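Local coordinates for crispr-associated protein Cas5, dvulg subtype (Xanthomonas oryzae pv. oryzae, PDB 3VZI) that probably acts as a CRISPR-RNA-processing endoribonuclease of the Cas5d family, cutting repeat RNA in CRISPR-mediated bacterial immunity, at residues W53-L61 against M209-P217. Residues are numbered along the deposited sequence; the frame is centred on the assembly and turned at random.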
loop_
_atom_site.group_PDB
_atom_site.type_symbol
_atom_site.label_atom_id
_atom_site.label_comp_id
_atom_site.label_asym_id
_atom_site.label_seq_id
_atom_site.Cartn_x
_atom_site.Cartn_y
_atom_site.Cartn_z
ATOM N N TRP A 53 -4.407 -7.739 12.353
ATOM C CA TRP A 53 -3.382 -8.121 11.390
ATOM C C TRP A 53 -2.097 -7.451 11.672
ATOM O O TRP A 53 -2.056 -6.226 11.785
ATOM C CB TRP A 53 -3.818 -7.728 10.004
ATOM C CG TRP A 53 -4.715 -8.756 9.420
ATOM C CD1 TRP A 53 -6.056 -8.658 9.189
ATOM C CD2 TRP A 53 -4.343 -10.109 9.012
ATOM N NE1 TRP A 53 -6.532 -9.812 8.644
ATOM C CE2 TRP A 53 -5.554 -10.725 8.517
ATOM C CE3 TRP A 53 -3.166 -10.832 9.004
ATOM C CZ2 TRP A 53 -5.580 -12.010 8.041
ATOM C CZ3 TRP A 53 -3.199 -12.135 8.516
ATOM C CH2 TRP A 53 -4.381 -12.709 8.047
ATOM N N VAL A 54 -1.035 -8.236 11.790
ATOM C CA VAL A 54 0.313 -7.683 11.935
ATOM C C VAL A 54 1.170 -8.098 10.753
ATOM O O VAL A 54 1.329 -9.291 10.513
ATOM C CB VAL A 54 0.964 -8.109 13.272
ATOM C CG1 VAL A 54 2.475 -8.018 13.217
ATOM C CG2 VAL A 54 0.439 -7.254 14.418
ATOM N N VAL A 55 1.719 -7.115 10.034
ATOM C CA VAL A 55 2.631 -7.335 8.912
ATOM C C VAL A 55 4.049 -7.527 9.412
ATOM O O VAL A 55 4.562 -6.676 10.127
ATOM C CB VAL A 55 2.594 -6.154 7.923
ATOM C CG1 VAL A 55 3.658 -6.296 6.860
ATOM C CG2 VAL A 55 1.230 -6.080 7.253
ATOM N N ASP A 56 4.681 -8.640 9.026
ATOM C CA ASP A 56 6.021 -9.008 9.488
ATOM C C ASP A 56 7.089 -8.654 8.463
ATOM O O ASP A 56 8.198 -8.217 8.827
ATOM C CB ASP A 56 6.093 -10.503 9.745
ATOM C CG ASP A 56 4.940 -11.015 10.614
ATOM O OD1 ASP A 56 4.810 -10.572 11.757
ATOM O OD2 ASP A 56 4.165 -11.882 10.166
ATOM N N SER A 57 6.789 -8.883 7.179
ATOM C CA SER A 57 7.740 -8.541 6.118
ATOM C C SER A 57 7.101 -8.408 4.748
ATOM O O SER A 57 6.049 -8.962 4.490
ATOM C CB SER A 57 8.877 -9.536 6.072
ATOM O OG SER A 57 8.513 -10.629 5.267
ATOM N N ILE A 58 7.742 -7.632 3.887
ATOM C CA ILE A 58 7.298 -7.405 2.511
ATOM C C ILE A 58 8.441 -7.843 1.600
ATOM O O ILE A 58 9.588 -7.526 1.863
ATOM C CB ILE A 58 7.062 -5.910 2.279
ATOM C CG1 ILE A 58 5.808 -5.450 3.030
ATOM C CG2 ILE A 58 6.991 -5.561 0.792
ATOM C CD1 ILE A 58 5.991 -4.073 3.636
ATOM N N GLN A 59 8.141 -8.575 0.543
ATOM C CA GLN A 59 9.150 -8.993 -0.433
ATOM C C GLN A 59 8.830 -8.252 -1.705
ATOM O O GLN A 59 7.730 -8.371 -2.214
ATOM C CB GLN A 59 9.027 -10.484 -0.692
ATOM C CG GLN A 59 9.970 -11.020 -1.741
ATOM C CD GLN A 59 11.289 -11.458 -1.166
ATOM O OE1 GLN A 59 11.340 -12.155 -0.138
ATOM N NE2 GLN A 59 12.376 -11.054 -1.819
ATOM N N VAL A 60 9.749 -7.438 -2.201
ATOM C CA VAL A 60 9.503 -6.720 -3.455
ATOM C C VAL A 60 9.886 -7.678 -4.582
ATOM O O VAL A 60 11.001 -8.236 -4.602
ATOM C CB VAL A 60 10.299 -5.402 -3.459
ATOM C CG1 VAL A 60 10.066 -4.543 -4.706
ATOM C CG2 VAL A 60 9.963 -4.639 -2.194
ATOM N N LEU A 61 8.947 -7.931 -5.485
ATOM C CA LEU A 61 9.239 -8.822 -6.576
ATOM C C LEU A 61 9.742 -8.137 -7.819
ATOM O O LEU A 61 10.560 -8.728 -8.540
ATOM C CB LEU A 61 8.075 -9.725 -6.883
ATOM C CG LEU A 61 7.685 -10.699 -5.761
ATOM C CD1 LEU A 61 6.340 -11.303 -6.104
ATOM C CD2 LEU A 61 8.678 -11.814 -5.455
ATOM N N MET A 209 16.222 -3.021 2.772
ATOM C CA MET A 209 15.850 -4.106 1.869
ATOM C C MET A 209 17.058 -5.002 1.664
ATOM O O MET A 209 18.148 -4.516 1.305
ATOM C CB MET A 209 15.391 -3.518 0.538
ATOM C CG MET A 209 14.587 -4.463 -0.341
ATOM S SD MET A 209 13.953 -3.614 -1.813
ATOM C CE MET A 209 15.440 -3.332 -2.760
ATOM N N VAL A 210 16.883 -6.297 1.907
ATOM C CA VAL A 210 17.963 -7.269 1.685
ATOM C C VAL A 210 17.473 -8.319 0.682
ATOM O O VAL A 210 16.567 -9.099 0.992
ATOM C CB VAL A 210 18.423 -7.905 3.021
ATOM C CG1 VAL A 210 19.340 -9.102 2.803
ATOM C CG2 VAL A 210 19.123 -6.870 3.870
ATOM N N ASP A 211 18.056 -8.325 -0.519
ATOM C CA ASP A 211 17.620 -9.227 -1.615
ATOM C C ASP A 211 16.087 -9.196 -1.820
ATOM O O ASP A 211 15.444 -10.229 -1.987
ATOM C CB ASP A 211 18.135 -10.675 -1.422
ATOM C CG ASP A 211 19.665 -10.771 -1.402
ATOM O OD1 ASP A 211 20.328 -10.009 -2.143
ATOM O OD2 ASP A 211 20.232 -11.611 -0.650
ATOM N N GLY A 212 15.505 -8.005 -1.799
ATOM C CA GLY A 212 14.046 -7.856 -1.921
ATOM C C GLY A 212 13.283 -7.813 -0.605
ATOM O O GLY A 212 12.202 -7.208 -0.518
ATOM N N LEU A 213 13.845 -8.428 0.433
ATOM C CA LEU A 213 13.116 -8.584 1.679
ATOM C C LEU A 213 13.277 -7.344 2.519
ATOM O O LEU A 213 14.393 -6.856 2.666
ATOM C CB LEU A 213 13.650 -9.780 2.431
ATOM C CG LEU A 213 12.801 -10.378 3.538
ATOM C CD1 LEU A 213 11.363 -10.658 3.076
ATOM C CD2 LEU A 213 13.506 -11.656 3.975
ATOM N N VAL A 214 12.164 -6.820 3.024
ATOM C CA VAL A 214 12.113 -5.671 3.905
ATOM C C VAL A 214 11.440 -6.147 5.193
ATOM O O VAL A 214 10.229 -6.288 5.224
ATOM C CB VAL A 214 11.258 -4.522 3.270
ATOM C CG1 VAL A 214 11.017 -3.357 4.229
ATOM C CG2 VAL A 214 11.884 -3.992 1.977
ATOM N N ALA A 215 12.208 -6.397 6.255
ATOM C CA ALA A 215 11.629 -6.731 7.575
ATOM C C ALA A 215 10.775 -5.569 8.073
ATOM O O ALA A 215 11.185 -4.449 7.944
ATOM C CB ALA A 215 12.737 -7.011 8.576
ATOM N N VAL A 216 9.608 -5.824 8.646
ATOM C CA VAL A 216 8.776 -4.735 9.193
ATOM C C VAL A 216 8.769 -4.771 10.726
ATOM O O VAL A 216 8.273 -5.731 11.310
ATOM C CB VAL A 216 7.331 -4.778 8.611
ATOM C CG1 VAL A 216 6.405 -3.768 9.281
ATOM C CG2 VAL A 216 7.360 -4.573 7.085
ATOM N N PRO A 217 9.346 -3.746 11.388
ATOM C CA PRO A 217 9.313 -3.699 12.846
ATOM C C PRO A 217 7.907 -3.860 13.399
ATOM O O PRO A 217 6.976 -3.453 12.730
ATOM C CB PRO A 217 9.839 -2.292 13.141
ATOM C CG PRO A 217 10.868 -2.093 12.090
ATOM C CD PRO A 217 10.272 -2.726 10.853
#
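Ile58 and Val214 form the hydrogen-bonded pair at the middle of a short antiparallel ladder, a worked example of how a sheet gains an edge strand. Ile58 N reaches Val214 O at 3.1 Å, and Val214 N returns to Ile58 O at 2.9 Å. The ladder continues outward through Val216 N to Asp56 O (2.8 Å) and Val60 N to Gly212 O (3.0 Å). Gly212, with positive phi, belongs to the type I' turn of Val210 to Leu213; these two residues pair through two backbone hydrogen bonds, making a tight two-residue hairpin that returns the chain from strand 202-210 into strand 213-215.

Apolar contact lies on the Ile58 face. Val216 directs CG2 at Ile58 CD1 (3.7 Å) and, more loosely, at Val55 CG1, while Val60 CG2 meets Met209 SD at 4.1 Å, the two side chains crossing at about a right angle.

On the other face, Gln59 sends CG anti to its backbone N (chi1 177°) and then bends at chi2, bringing NE2 to Asp211 O in a weak bond of 3.2 Å. Leu213 CD1 sits between Gln59 OE1 and Ser57 OG.

Strand 213-215 thus borders the five-stranded antiparallel sheet beside strand 51-60, whose other neighbour, strand 114-124, meets the classic bulge of Asp56 and Ser57 at Ala119. Strand 184-194 packs on Val214 through Leu187, and Pro35 of helix 35-45 touches Val216.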